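Local atomic coordinates of cytosol aminopeptidase (Staphylococcus aureus subsp. aureus, PDB entry 3KZW), a protein that probably catalyses, as a manganese-dependent leucyl-type aminopeptidase, the release of N-terminal amino acids from peptides. Residues A[190-195]-A[321-326]; A[225-230]-A[316-321]; A[276-281]-A[509-514]; A[330-335]-A[373-378]. All blocks are in the same frame, centred on the assembly; numbering follows the deposited sequence.

Contact 1: residues A[190-195]-A[321-326]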
loop_
_atom_site.group_PDB
_atom_site.type_symbol
_atom_site.label_atom_id
_atom_site.label_comp_id
_atom_site.label_asym_id
_atom_site.label_seq_id
_atom_site.Cartn_x
_atom_site.Cartn_y
_atom_site.Cartn_z
ATOM N N ILE A 190 38.950 -34.185 15.442
ATOM C CA ILE A 190 39.057 -33.125 14.441
ATOM C C ILE A 190 38.521 -33.613 13.094
ATOM O O ILE A 190 37.732 -32.920 12.450
ATOM C CB ILE A 190 40.509 -32.598 14.305
ATOM C CG1 ILE A 190 40.989 -32.008 15.635
ATOM C CG2 ILE A 190 40.610 -31.553 13.194
ATOM C CD1 ILE A 190 42.479 -31.714 15.699
ATOM N N HIS A 191 38.939 -34.811 12.685
ATOM C CA HIS A 191 38.470 -35.425 11.438
ATOM C C HIS A 191 36.959 -35.651 11.439
ATOM O O HIS A 191 36.324 -35.641 10.384
ATOM C CB HIS A 191 39.200 -36.746 11.162
ATOM C CG HIS A 191 40.650 -36.584 10.815
ATOM N ND1 HIS A 191 41.124 -35.539 10.050
ATOM C CD2 HIS A 191 41.726 -37.352 11.106
ATOM C CE1 HIS A 191 42.431 -35.660 9.900
ATOM N NE2 HIS A 191 42.821 -36.753 10.531
ATOM N N GLU A 192 36.400 -35.859 12.630
ATOM C CA GLU A 192 34.956 -35.970 12.816
ATOM C C GLU A 192 34.274 -34.622 12.568
ATOM O O GLU A 192 33.207 -34.562 11.955
ATOM C CB GLU A 192 34.645 -36.490 14.225
ATOM C CG GLU A 192 33.170 -36.791 14.485
ATOM C CD GLU A 192 32.927 -37.517 15.797
ATOM O OE1 GLU A 192 33.778 -38.342 16.199
ATOM O OE2 GLU A 192 31.871 -37.268 16.418
ATOM N N GLY A 193 34.902 -33.550 13.045
ATOM C CA GLY A 193 34.398 -32.193 12.849
ATOM C C GLY A 193 34.469 -31.749 11.399
ATOM O O GLY A 193 33.559 -31.084 10.903
ATOM N N ILE A 194 35.556 -32.125 10.724
ATOM C CA ILE A 194 35.774 -31.791 9.316
ATOM C C ILE A 194 34.671 -32.364 8.424
ATOM O O ILE A 194 34.139 -31.661 7.559
ATOM C CB ILE A 194 37.169 -32.263 8.825
ATOM C CG1 ILE A 194 38.275 -31.426 9.476
ATOM C CG2 ILE A 194 37.277 -32.184 7.301
ATOM C CD1 ILE A 194 39.665 -32.018 9.350
ATOM N N SER A 195 34.326 -33.630 8.650
ATOM C CA SER A 195 33.301 -34.307 7.856
ATOM C C SER A 195 31.909 -33.716 8.084
ATOM O O SER A 195 31.084 -33.696 7.168
ATOM C CB SER A 195 33.312 -35.817 8.116
ATOM O OG SER A 195 33.085 -36.102 9.483
ATOM N N SER A 321 26.500 -40.904 7.206
ATOM C CA SER A 321 27.140 -41.980 6.448
ATOM C C SER A 321 28.662 -41.946 6.556
ATOM O O SER A 321 29.306 -42.994 6.676
ATOM C CB SER A 321 26.704 -41.948 4.980
ATOM O OG SER A 321 27.142 -40.766 4.335
ATOM N N ARG A 322 29.230 -40.742 6.519
ATOM C CA ARG A 322 30.679 -40.560 6.639
ATOM C C ARG A 322 31.181 -40.833 8.051
ATOM O O ARG A 322 32.330 -41.235 8.237
ATOM C CB ARG A 322 31.097 -39.160 6.187
ATOM C CG ARG A 322 31.211 -39.015 4.678
ATOM C CD ARG A 322 31.552 -37.589 4.281
ATOM N NE ARG A 322 32.931 -37.230 4.613
ATOM C CZ ARG A 322 33.462 -36.023 4.432
ATOM N NH1 ARG A 322 32.734 -35.036 3.917
ATOM N NH2 ARG A 322 34.726 -35.800 4.767
ATOM N N LEU A 323 30.318 -40.612 9.038
ATOM C CA LEU A 323 30.628 -40.949 10.425
ATOM C C LEU A 323 30.303 -42.411 10.727
ATOM O O LEU A 323 30.631 -42.910 11.807
ATOM C CB LEU A 323 29.881 -40.025 11.395
ATOM C CG LEU A 323 30.241 -38.536 11.406
ATOM C CD1 LEU A 323 29.447 -37.815 12.482
ATOM C CD2 LEU A 323 31.735 -38.318 11.604
ATOM N N GLN A 324 29.667 -43.081 9.764
ATOM C CA GLN A 324 29.265 -44.488 9.881
ATOM C C GLN A 324 28.453 -44.756 11.152
ATOM O O GLN A 324 28.739 -45.691 11.909
ATOM C CB GLN A 324 30.482 -45.418 9.786
ATOM C CG GLN A 324 31.082 -45.511 8.389
ATOM C CD GLN A 324 32.434 -46.199 8.372
ATOM O OE1 GLN A 324 33.300 -45.917 9.202
ATOM N NE2 GLN A 324 32.623 -47.102 7.419
ATOM N N LEU A 325 27.441 -43.919 11.369
ATOM C CA LEU A 325 26.583 -44.012 12.546
ATOM C C LEU A 325 25.659 -45.221 12.457
ATOM O O LEU A 325 25.100 -45.496 11.391
ATOM C CB LEU A 325 25.758 -42.733 12.719
ATOM C CG LEU A 325 26.490 -41.399 12.919
ATOM C CD1 LEU A 325 25.485 -40.262 12.991
ATOM C CD2 LEU A 325 27.379 -41.404 14.160
ATOM N N PRO A 326 25.497 -45.953 13.577
ATOM C CA PRO A 326 24.620 -47.124 13.607
ATOM C C PRO A 326 23.136 -46.742 13.656
ATOM O O PRO A 326 22.445 -47.047 14.631
ATOM C CB PRO A 326 25.052 -47.849 14.887
ATOM C CG PRO A 326 25.581 -46.778 15.766
ATOM C CD PRO A 326 26.190 -45.746 14.864
#
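L323 and R322 meet one turn of helix 188-208 in two different ways, one as a methyl wedge and the other as a flat plate. The wedge is CD2 of L323, which lies 3.6 Å from CG of E192 and 3.4 Å from OG of S195, so that a single methyl fits between two side chains three residues apart. E192 runs across this leucine at about a right angle and offers its aliphatic part; its carboxylate goes on to a salt bridge between OE2 and NZ of K513. R322 presents the face of its guanidinium. CB of S195 stands 3.5 Å above that plane, displaced toward the rim, and the bend at chi3 (72°) turns the plate to this position. Both residues lie where helix 308-322 gives way to a Schellman motif: Q324 has positive phi and is the C-prime residue, L325 N turns back to A320 O, and a weak bond joins Q324 N to S321 O. The opposing helix also packs I190 and I194 on F27, so this contact connects helix 308-322 of the catalytic domain with a helix that packs on strand 25-29, the edge strand of the N-terminal sheet, and on helix 144-157. S195 OG donates to E192 O at 2.9 Å, from 41° out of the carbonyl plane, while R322 NH2 is bonded to Q198 OE1.

Contact 2: residues A[225-230]-A[316-321]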
loop_
_atom_site.group_PDB
_atom_site.type_symbol
_atom_site.label_atom_id
_atom_site.label_comp_id
_atom_site.label_asym_id
_atom_site.label_seq_id
_atom_site.Cartn_x
_atom_site.Cartn_y
_atom_site.Cartn_z
ATOM N N ASN A 225 24.602 -38.740 -8.356
ATOM C CA ASN A 225 26.034 -38.750 -8.657
ATOM C C ASN A 225 26.919 -38.624 -7.419
ATOM O O ASN A 225 28.004 -39.207 -7.368
ATOM C CB ASN A 225 26.385 -37.660 -9.675
ATOM C CG ASN A 225 25.832 -37.953 -11.065
ATOM O OD1 ASN A 225 25.658 -39.112 -11.452
ATOM N ND2 ASN A 225 25.564 -36.895 -11.828
ATOM N N HIS A 226 26.448 -37.869 -6.427
ATOM C CA HIS A 226 27.196 -37.667 -5.192
ATOM C C HIS A 226 27.307 -38.948 -4.365
ATOM O O HIS A 226 28.380 -39.263 -3.852
ATOM C CB HIS A 226 26.583 -36.546 -4.355
ATOM C CG HIS A 226 27.259 -36.347 -3.036
ATOM N ND1 HIS A 226 28.449 -35.665 -2.906
ATOM C CD2 HIS A 226 26.922 -36.756 -1.790
ATOM C CE1 HIS A 226 28.813 -35.657 -1.636
ATOM N NE2 HIS A 226 27.903 -36.312 -0.938
ATOM N N PHE A 227 26.199 -39.675 -4.241
ATOM C CA PHE A 227 26.157 -40.900 -3.443
ATOM C C PHE A 227 26.429 -42.169 -4.254
ATOM O O PHE A 227 26.259 -43.282 -3.746
ATOM C CB PHE A 227 24.807 -41.028 -2.731
ATOM C CG PHE A 227 24.597 -40.029 -1.629
ATOM C CD1 PHE A 227 25.405 -40.037 -0.495
ATOM C CD2 PHE A 227 23.570 -39.095 -1.712
ATOM C CE1 PHE A 227 25.205 -39.121 0.530
ATOM C CE2 PHE A 227 23.361 -38.173 -0.692
ATOM C CZ PHE A 227 24.181 -38.187 0.433
ATOM N N LYS A 228 26.865 -41.995 -5.500
ATOM C CA LYS A 228 27.005 -43.101 -6.451
ATOM C C LYS A 228 27.900 -44.243 -5.953
ATOM O O LYS A 228 27.530 -45.415 -6.067
ATOM C CB LYS A 228 27.480 -42.588 -7.814
ATOM C CG LYS A 228 27.177 -43.536 -8.961
ATOM C CD LYS A 228 27.480 -42.909 -10.315
ATOM C CE LYS A 228 27.262 -43.918 -11.438
ATOM N NZ LYS A 228 27.569 -43.349 -12.780
ATOM N N ASN A 229 29.059 -43.902 -5.393
ATOM C CA ASN A 229 30.004 -44.918 -4.915
ATOM C C ASN A 229 30.010 -45.112 -3.394
ATOM O O ASN A 229 31.002 -45.577 -2.819
ATOM C CB ASN A 229 31.418 -44.623 -5.435
ATOM C CG ASN A 229 31.551 -44.842 -6.935
ATOM O OD1 ASN A 229 31.022 -45.810 -7.490
ATOM N ND2 ASN A 229 32.271 -43.940 -7.599
ATOM N N THR A 230 28.896 -44.768 -2.752
ATOM C CA THR A 230 28.795 -44.837 -1.293
ATOM C C THR A 230 27.815 -45.916 -0.839
ATOM O O THR A 230 27.210 -46.608 -1.660
ATOM C CB THR A 230 28.378 -43.473 -0.675
ATOM O OG1 THR A 230 27.045 -43.142 -1.087
ATOM C CG2 THR A 230 29.337 -42.360 -1.096
ATOM N N ILE A 316 22.682 -33.840 6.387
ATOM C CA ILE A 316 22.547 -34.699 7.570
ATOM C C ILE A 316 22.876 -36.158 7.240
ATOM O O ILE A 316 23.621 -36.813 7.974
ATOM C CB ILE A 316 21.137 -34.580 8.215
ATOM C CG1 ILE A 316 20.943 -33.188 8.825
ATOM C CG2 ILE A 316 20.938 -35.637 9.290
ATOM C CD1 ILE A 316 19.488 -32.800 9.058
ATOM N N ILE A 317 22.331 -36.653 6.129
ATOM C CA ILE A 317 22.584 -38.023 5.682
ATOM C C ILE A 317 24.051 -38.204 5.267
ATOM O O ILE A 317 24.659 -39.242 5.551
ATOM C CB ILE A 317 21.605 -38.442 4.553
ATOM C CG1 ILE A 317 20.168 -38.465 5.089
ATOM C CG2 ILE A 317 21.977 -39.808 3.978
ATOM C CD1 ILE A 317 19.087 -38.470 4.022
ATOM N N GLU A 318 24.616 -37.185 4.619
ATOM C CA GLU A 318 26.030 -37.175 4.242
ATOM C C GLU A 318 26.932 -37.308 5.468
ATOM O O GLU A 318 27.910 -38.063 5.446
ATOM C CB GLU A 318 26.370 -35.903 3.450
ATOM C CG GLU A 318 27.864 -35.652 3.200
ATOM C CD GLU A 318 28.487 -36.584 2.161
ATOM O OE1 GLU A 318 27.774 -37.437 1.592
ATOM O OE2 GLU A 318 29.704 -36.458 1.903
ATOM N N ALA A 319 26.594 -36.579 6.529
ATOM C CA ALA A 319 27.354 -36.624 7.776
ATOM C C ALA A 319 27.206 -37.973 8.473
ATOM O O ALA A 319 28.192 -38.548 8.934
ATOM C CB ALA A 319 26.932 -35.496 8.695
ATOM N N ALA A 320 25.976 -38.477 8.533
ATOM C CA ALA A 320 25.687 -39.751 9.187
ATOM C C ALA A 320 26.419 -40.922 8.535
ATOM O O ALA A 320 26.908 -41.818 9.231
ATOM C CB ALA A 320 24.184 -40.004 9.218
ATOM N N SER A 321 26.500 -40.904 7.206
ATOM C CA SER A 321 27.140 -41.980 6.448
ATOM C C SER A 321 28.662 -41.946 6.556
ATOM O O SER A 321 29.306 -42.994 6.676
ATOM C CB SER A 321 26.704 -41.948 4.980
ATOM O OG SER A 321 27.142 -40.766 4.335
#
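H226, the last residue of helix 216-226, and F227, which follows it, close on E318 of helix 308-322; F227 and E318 are buried, while H226 is partly exposed at the margin of the contact. NE2 of H226 donates to OE1 of E318 at 2.8 Å, with an N-H...O angle of 155°. The acceptor lies close to the imidazole plane, but the bond reaches OE1 from well above the carboxylate plane, 66° out of it. E318 gets there through a bend at chi2 (73°), which swings the carboxylate out from its helix toward the histidine. F227 closes the packed side: CD2 of H226 sits 3.6 Å over the centre of its ring, CE1 of F227 lies 3.3 Å from the same OE1, and CZ of F227 just reaches CG2 of I317 at 4.5 Å. S199 and L202 of helix 188-208 also touch E318.

The packing thins out toward K228, N229 and T230, the exposed part of the type I beta turn that starts at the buried F227. Its final residue stays clear of helix 308-322 and instead folds back on the start of the turn: T230 N and OG1 both donate to F227 O from the same face of the carbonyl, with OG1 at 2.8 Å and near the plane of the phenyl ring at its edge.

OE2 of E318 also has a long, weak ion pair with NH1 of R322. The His-carboxylate hydrogen bond joins the end of helix 216-226 to helix 308-322, and a histidine bonded to a buried carboxylate would be expected to favour its protonated form.

Contact 3: residues A[276-281]-A[509-514]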
loop_
_atom_site.group_PDB
_atom_site.type_symbol
_atom_site.label_atom_id
_atom_site.label_comp_id
_atom_site.label_asym_id
_atom_site.label_seq_id
_atom_site.Cartn_x
_atom_site.Cartn_y
_atom_site.Cartn_z
ATOM N N ALA A 276 13.053 -50.241 12.182
ATOM C CA ALA A 276 12.359 -49.007 11.815
ATOM C C ALA A 276 13.308 -47.820 11.633
ATOM O O ALA A 276 14.036 -47.450 12.561
ATOM C CB ALA A 276 11.299 -48.684 12.858
ATOM N N PRO A 277 13.302 -47.219 10.427
ATOM C CA PRO A 277 14.201 -46.112 10.118
ATOM C C PRO A 277 13.734 -44.780 10.703
ATOM O O PRO A 277 12.611 -44.669 11.190
ATOM C CB PRO A 277 14.168 -46.061 8.587
ATOM C CG PRO A 277 12.820 -46.552 8.227
ATOM C CD PRO A 277 12.436 -47.561 9.281
ATOM N N ILE A 278 14.617 -43.787 10.666
ATOM C CA ILE A 278 14.261 -42.415 11.000
ATOM C C ILE A 278 13.968 -41.683 9.693
ATOM O O ILE A 278 14.809 -41.649 8.791
ATOM C CB ILE A 278 15.387 -41.717 11.793
ATOM C CG1 ILE A 278 15.547 -42.378 13.165
ATOM C CG2 ILE A 278 15.100 -40.226 11.953
ATOM C CD1 ILE A 278 16.881 -42.119 13.830
ATOM N N ALA A 279 12.765 -41.123 9.588
ATOM C CA ALA A 279 12.350 -40.406 8.386
ATOM C C ALA A 279 12.742 -38.942 8.459
ATOM O O ALA A 279 12.380 -38.241 9.401
ATOM C CB ALA A 279 10.854 -40.541 8.162
ATOM N N LEU A 280 13.495 -38.496 7.458
ATOM C CA LEU A 280 13.859 -37.092 7.325
ATOM C C LEU A 280 13.289 -36.532 6.026
ATOM O O LEU A 280 13.713 -36.912 4.932
ATOM C CB LEU A 280 15.378 -36.911 7.385
ATOM C CG LEU A 280 16.127 -37.413 8.626
ATOM C CD1 LEU A 280 17.626 -37.258 8.425
ATOM C CD2 LEU A 280 15.687 -36.696 9.898
ATOM N N VAL A 281 12.315 -35.636 6.159
ATOM C CA VAL A 281 11.605 -35.064 5.016
ATOM C C VAL A 281 12.067 -33.631 4.757
ATOM O O VAL A 281 12.170 -32.828 5.682
ATOM C CB VAL A 281 10.072 -35.108 5.233
ATOM C CG1 VAL A 281 9.329 -34.548 4.027
ATOM C CG2 VAL A 281 9.617 -36.531 5.522
ATOM N N VAL A 509 22.536 -34.157 13.668
ATOM C CA VAL A 509 23.694 -35.051 13.695
ATOM C C VAL A 509 24.035 -35.453 15.133
ATOM O O VAL A 509 24.246 -36.638 15.424
ATOM C CB VAL A 509 24.928 -34.429 12.977
ATOM C CG1 VAL A 509 26.213 -35.196 13.298
ATOM C CG2 VAL A 509 24.701 -34.392 11.475
ATOM N N GLN A 510 24.062 -34.466 16.025
ATOM C CA GLN A 510 24.313 -34.707 17.441
ATOM C C GLN A 510 23.257 -35.636 18.049
ATOM O O GLN A 510 23.586 -36.517 18.843
ATOM C CB GLN A 510 24.381 -33.378 18.203
ATOM C CG GLN A 510 24.782 -33.491 19.673
ATOM C CD GLN A 510 26.126 -34.163 19.872
ATOM O OE1 GLN A 510 26.240 -35.113 20.648
ATOM N NE2 GLN A 510 27.151 -33.679 19.168
ATOM N N TRP A 511 21.999 -35.430 17.660
ATOM C CA TRP A 511 20.891 -36.273 18.102
ATOM C C TRP A 511 21.017 -37.697 17.565
ATOM O O TRP A 511 20.751 -38.664 18.286
ATOM C CB TRP A 511 19.549 -35.663 17.687
ATOM C CG TRP A 511 18.370 -36.493 18.101
ATOM C CD1 TRP A 511 17.791 -36.537 19.337
ATOM C CD2 TRP A 511 17.634 -37.408 17.280
ATOM N NE1 TRP A 511 16.737 -37.418 19.335
ATOM C CE2 TRP A 511 16.619 -37.969 18.087
ATOM C CE3 TRP A 511 17.732 -37.809 15.940
ATOM C CZ2 TRP A 511 15.705 -38.912 17.599
ATOM C CZ3 TRP A 511 16.823 -38.749 15.454
ATOM C CH2 TRP A 511 15.823 -39.289 16.285
ATOM N N LEU A 512 21.423 -37.816 16.303
ATOM C CA LEU A 512 21.632 -39.119 15.666
ATOM C C LEU A 512 22.769 -39.900 16.314
ATOM O O LEU A 512 22.727 -41.129 16.367
ATOM C CB LEU A 512 21.902 -38.958 14.167
ATOM C CG LEU A 512 20.736 -38.600 13.242
ATOM C CD1 LEU A 512 21.258 -38.346 11.841
ATOM C CD2 LEU A 512 19.665 -39.686 13.228
ATOM N N LYS A 513 23.778 -39.181 16.800
ATOM C CA LYS A 513 24.909 -39.786 17.504
ATOM C C LYS A 513 24.498 -40.451 18.815
ATOM O O LYS A 513 25.222 -41.300 19.335
ATOM C CB LYS A 513 25.990 -38.737 17.781
ATOM C CG LYS A 513 26.892 -38.421 16.592
ATOM C CD LYS A 513 27.877 -37.295 16.909
ATOM C CE LYS A 513 28.946 -37.737 17.905
ATOM N NZ LYS A 513 29.865 -36.621 18.270
ATOM N N GLN A 514 23.334 -40.067 19.336
ATOM C CA GLN A 514 22.862 -40.545 20.633
ATOM C C GLN A 514 21.803 -41.652 20.544
ATOM O O GLN A 514 21.165 -41.986 21.549
ATOM C CB GLN A 514 22.344 -39.369 21.463
ATOM C CG GLN A 514 23.422 -38.353 21.833
ATOM C CD GLN A 514 22.864 -37.110 22.511
ATOM O OE1 GLN A 514 21.705 -37.080 22.938
ATOM N NE2 GLN A 514 23.693 -36.075 22.617
#
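The helical bond from K513 N to V509 O, 2.9 Å long, is the shortest polar link within either segment, and the turn it closes carries W511 and L512, the two residues that face I278. Nothing polar joins the segments themselves. CD1 of I278 does most of the touching: it butts against two neighbours that lie side by side, the six-membered ring of W511, 3.7 Å away at CZ3, and a methyl of L512, 3.7 Å away at CD2. The isoleucine and tryptophan side chains point at one another from opposite directions, whereas those of I278 and L512 slide past each other. CD1 approaches the indole obliquely, 3.9 Å from CH2 as well, with CG2 of I278 farther back, 4.2 Å from CZ3. W511 extends its ring to the strand because CG is anti to the backbone N (chi1 179°), and I278 has an extended chi2 of 160° that carries CD1 outward from the sheet.

I278 lies on strand 278-285, with backbone bonds to N328 and V330 on strand 328-338. L280, on the same side of the strand, touches V313 and I316 of helix 308-322, which places helix 505-512 beside that helix on one face of the catalytic sheet. With only carbon atoms meeting and all three residues buried, the chemistry implies that the C-terminal helix is held here by hydrophobic packing, without directional bonds to the strand.

Contact 4: residues A[330-335]-A[373-378]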
loop_
_atom_site.group_PDB
_atom_site.type_symbol
_atom_site.label_atom_id
_atom_site.label_comp_id
_atom_site.label_asym_id
_atom_site.label_seq_id
_atom_site.Cartn_x
_atom_site.Cartn_y
_atom_site.Cartn_z
ATOM N N VAL A 330 15.758 -42.934 6.327
ATOM C CA VAL A 330 15.121 -42.757 5.031
ATOM C C VAL A 330 14.845 -41.269 4.811
ATOM O O VAL A 330 14.183 -40.622 5.621
ATOM C CB VAL A 330 13.841 -43.636 4.859
ATOM C CG1 VAL A 330 12.775 -43.307 5.908
ATOM C CG2 VAL A 330 13.277 -43.496 3.449
ATOM N N GLY A 331 15.390 -40.729 3.726
ATOM C CA GLY A 331 15.224 -39.321 3.395
ATOM C C GLY A 331 14.303 -39.156 2.209
ATOM O O GLY A 331 14.493 -39.805 1.180
ATOM N N VAL A 332 13.297 -38.297 2.356
ATOM C CA VAL A 332 12.348 -38.023 1.278
ATOM C C VAL A 332 12.390 -36.542 0.924
ATOM O O VAL A 332 12.181 -35.682 1.783
ATOM C CB VAL A 332 10.899 -38.442 1.648
ATOM C CG1 VAL A 332 9.954 -38.230 0.467
ATOM C CG2 VAL A 332 10.855 -39.898 2.112
ATOM N N LEU A 333 12.669 -36.255 -0.345
ATOM C CA LEU A 333 12.748 -34.882 -0.831
ATOM C C LEU A 333 11.687 -34.622 -1.888
ATOM O O LEU A 333 11.634 -35.307 -2.913
ATOM C CB LEU A 333 14.144 -34.581 -1.388
ATOM C CG LEU A 333 15.364 -35.007 -0.567
ATOM C CD1 LEU A 333 16.631 -34.723 -1.344
ATOM C CD2 LEU A 333 15.407 -34.323 0.794
ATOM N N ALA A 334 10.831 -33.637 -1.623
ATOM C CA ALA A 334 9.819 -33.207 -2.580
ATOM C C ALA A 334 10.335 -31.991 -3.330
ATOM O O ALA A 334 10.373 -30.888 -2.782
ATOM C CB ALA A 334 8.514 -32.890 -1.870
ATOM N N CYS A 335 10.739 -32.204 -4.581
ATOM C CA CYS A 335 11.361 -31.155 -5.388
ATOM C C CYS A 335 10.433 -30.654 -6.483
ATOM O O CYS A 335 9.872 -31.449 -7.229
ATOM C CB CYS A 335 12.663 -31.662 -6.006
ATOM S SG CYS A 335 13.794 -32.410 -4.816
ATOM N N ALA A 373 3.225 -32.489 2.474
ATOM C CA ALA A 373 2.102 -33.382 2.750
ATOM C C ALA A 373 2.228 -34.715 2.008
ATOM O O ALA A 373 2.060 -35.780 2.608
ATOM C CB ALA A 373 0.793 -32.700 2.401
ATOM N N ASP A 374 2.528 -34.645 0.710
ATOM C CA ASP A 374 2.723 -35.839 -0.111
ATOM C C ASP A 374 3.972 -36.606 0.312
ATOM O O ASP A 374 3.974 -37.839 0.333
ATOM C CB ASP A 374 2.799 -35.473 -1.599
ATOM C CG ASP A 374 1.424 -35.406 -2.267
ATOM O OD1 ASP A 374 0.399 -35.682 -1.607
ATOM O OD2 ASP A 374 1.373 -35.081 -3.471
ATOM N N ALA A 375 5.023 -35.870 0.662
ATOM C CA ALA A 375 6.288 -36.469 1.072
ATOM C C ALA A 375 6.190 -37.150 2.440
ATOM O O ALA A 375 6.744 -38.234 2.638
ATOM C CB ALA A 375 7.394 -35.425 1.063
ATOM N N VAL A 376 5.482 -36.513 3.374
ATOM C CA VAL A 376 5.292 -37.058 4.721
ATOM C C VAL A 376 4.475 -38.350 4.673
ATOM O O VAL A 376 4.832 -39.340 5.319
ATOM C CB VAL A 376 4.655 -36.021 5.694
ATOM C CG1 VAL A 376 4.110 -36.694 6.944
ATOM C CG2 VAL A 376 5.673 -34.958 6.079
ATOM N N PHE A 377 3.393 -38.340 3.894
ATOM C CA PHE A 377 2.554 -39.526 3.731
ATOM C C PHE A 377 3.342 -40.681 3.116
ATOM O O PHE A 377 3.198 -41.830 3.535
ATOM C CB PHE A 377 1.304 -39.218 2.899
ATOM C CG PHE A 377 0.292 -40.329 2.898
ATOM C CD1 PHE A 377 -0.599 -40.479 3.959
ATOM C CD2 PHE A 377 0.234 -41.234 1.844
ATOM C CE1 PHE A 377 -1.535 -41.515 3.969
ATOM C CE2 PHE A 377 -0.700 -42.277 1.846
ATOM C CZ PHE A 377 -1.585 -42.414 2.910
ATOM N N TYR A 378 4.175 -40.363 2.127
ATOM C CA TYR A 378 5.048 -41.351 1.498
ATOM C C TYR A 378 6.098 -41.882 2.474
ATOM O O TYR A 378 6.395 -43.074 2.480
ATOM C CB TYR A 378 5.718 -40.766 0.252
ATOM C CG TYR A 378 6.709 -41.696 -0.415
ATOM C CD1 TYR A 378 6.272 -42.785 -1.172
ATOM C CD2 TYR A 378 8.081 -41.484 -0.295
ATOM C CE1 TYR A 378 7.179 -43.644 -1.786
ATOM C CE2 TYR A 378 8.997 -42.336 -0.906
ATOM C CZ TYR A 378 8.538 -43.412 -1.649
ATOM O OH TYR A 378 9.437 -44.254 -2.255
#
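Apolar packing makes up the whole direct contact between V332 and A334 of strand 328-338 and A375 and Y378 of helix 368-380. CG1 of V332 is the main point of touch, 3.8 Å from CB of A375 and 3.8 Å from CD2 of Y378. Its first torsion (chi1 -176°) sets CG1 anti to the backbone N, while CG2 takes the other branch and still comes within 4.0 Å of CD2 of Y378. Farther along the strand, CB of A334 meets CB of A375 at 4.0 Å. The small alanines bring the backbones close, with the CA atoms of A334 and A375 separated by 6.0 Å.

Y378, the one aromatic residue that touches the strand, meets CG1 of V332 with its ring edge, and the two side chains pass at a slant. Y378 also touches L263 of strand 262-269.

Polar bonds run outward from the helix. Y378 OH is hydrogen-bonded to Y382 OH, and D374 accepts from backbone nitrogens in two places, OD1 from L354 and OD2 from L250, so the polar ends beside this apolar seam have partners of their own.

In axis geometry, the strand and helix segments approach to 8.1 Å and run nearly antiparallel, at 157°. L333, pointing the other way, packs on A310, V313 and V314 of helix 308-322. A central strand with helices on both faces is the arrangement of a three-layer alpha/beta/alpha sandwich, consistent with the catalytic domain of the cytosol aminopeptidase family.

Contacts 1 and 2 share S321 and helix 308-322, their centres 11 Å apart. Contact 3 lies 14 Å from contact 1, joined by the E192-K513 salt bridge and by L325 on K513 and L512, and 15 Å from contact 2, joined by I316 on L280 and L512. Contacts 3 and 4, 16 Å apart, belong to one sheet: strands 278-285 and 328-338 are parallel neighbours, connected through helix 308-322 as a beta-alpha-beta crossover. Contacts 1 and 4 are farthest apart, about 26 Å. Along the chain, contact 2 falls within contact 1, both close before contact 4 opens, and contact 3 alternates with both and spans contact 4, packing C-terminal helix, helix 308-322 and sheet into one body.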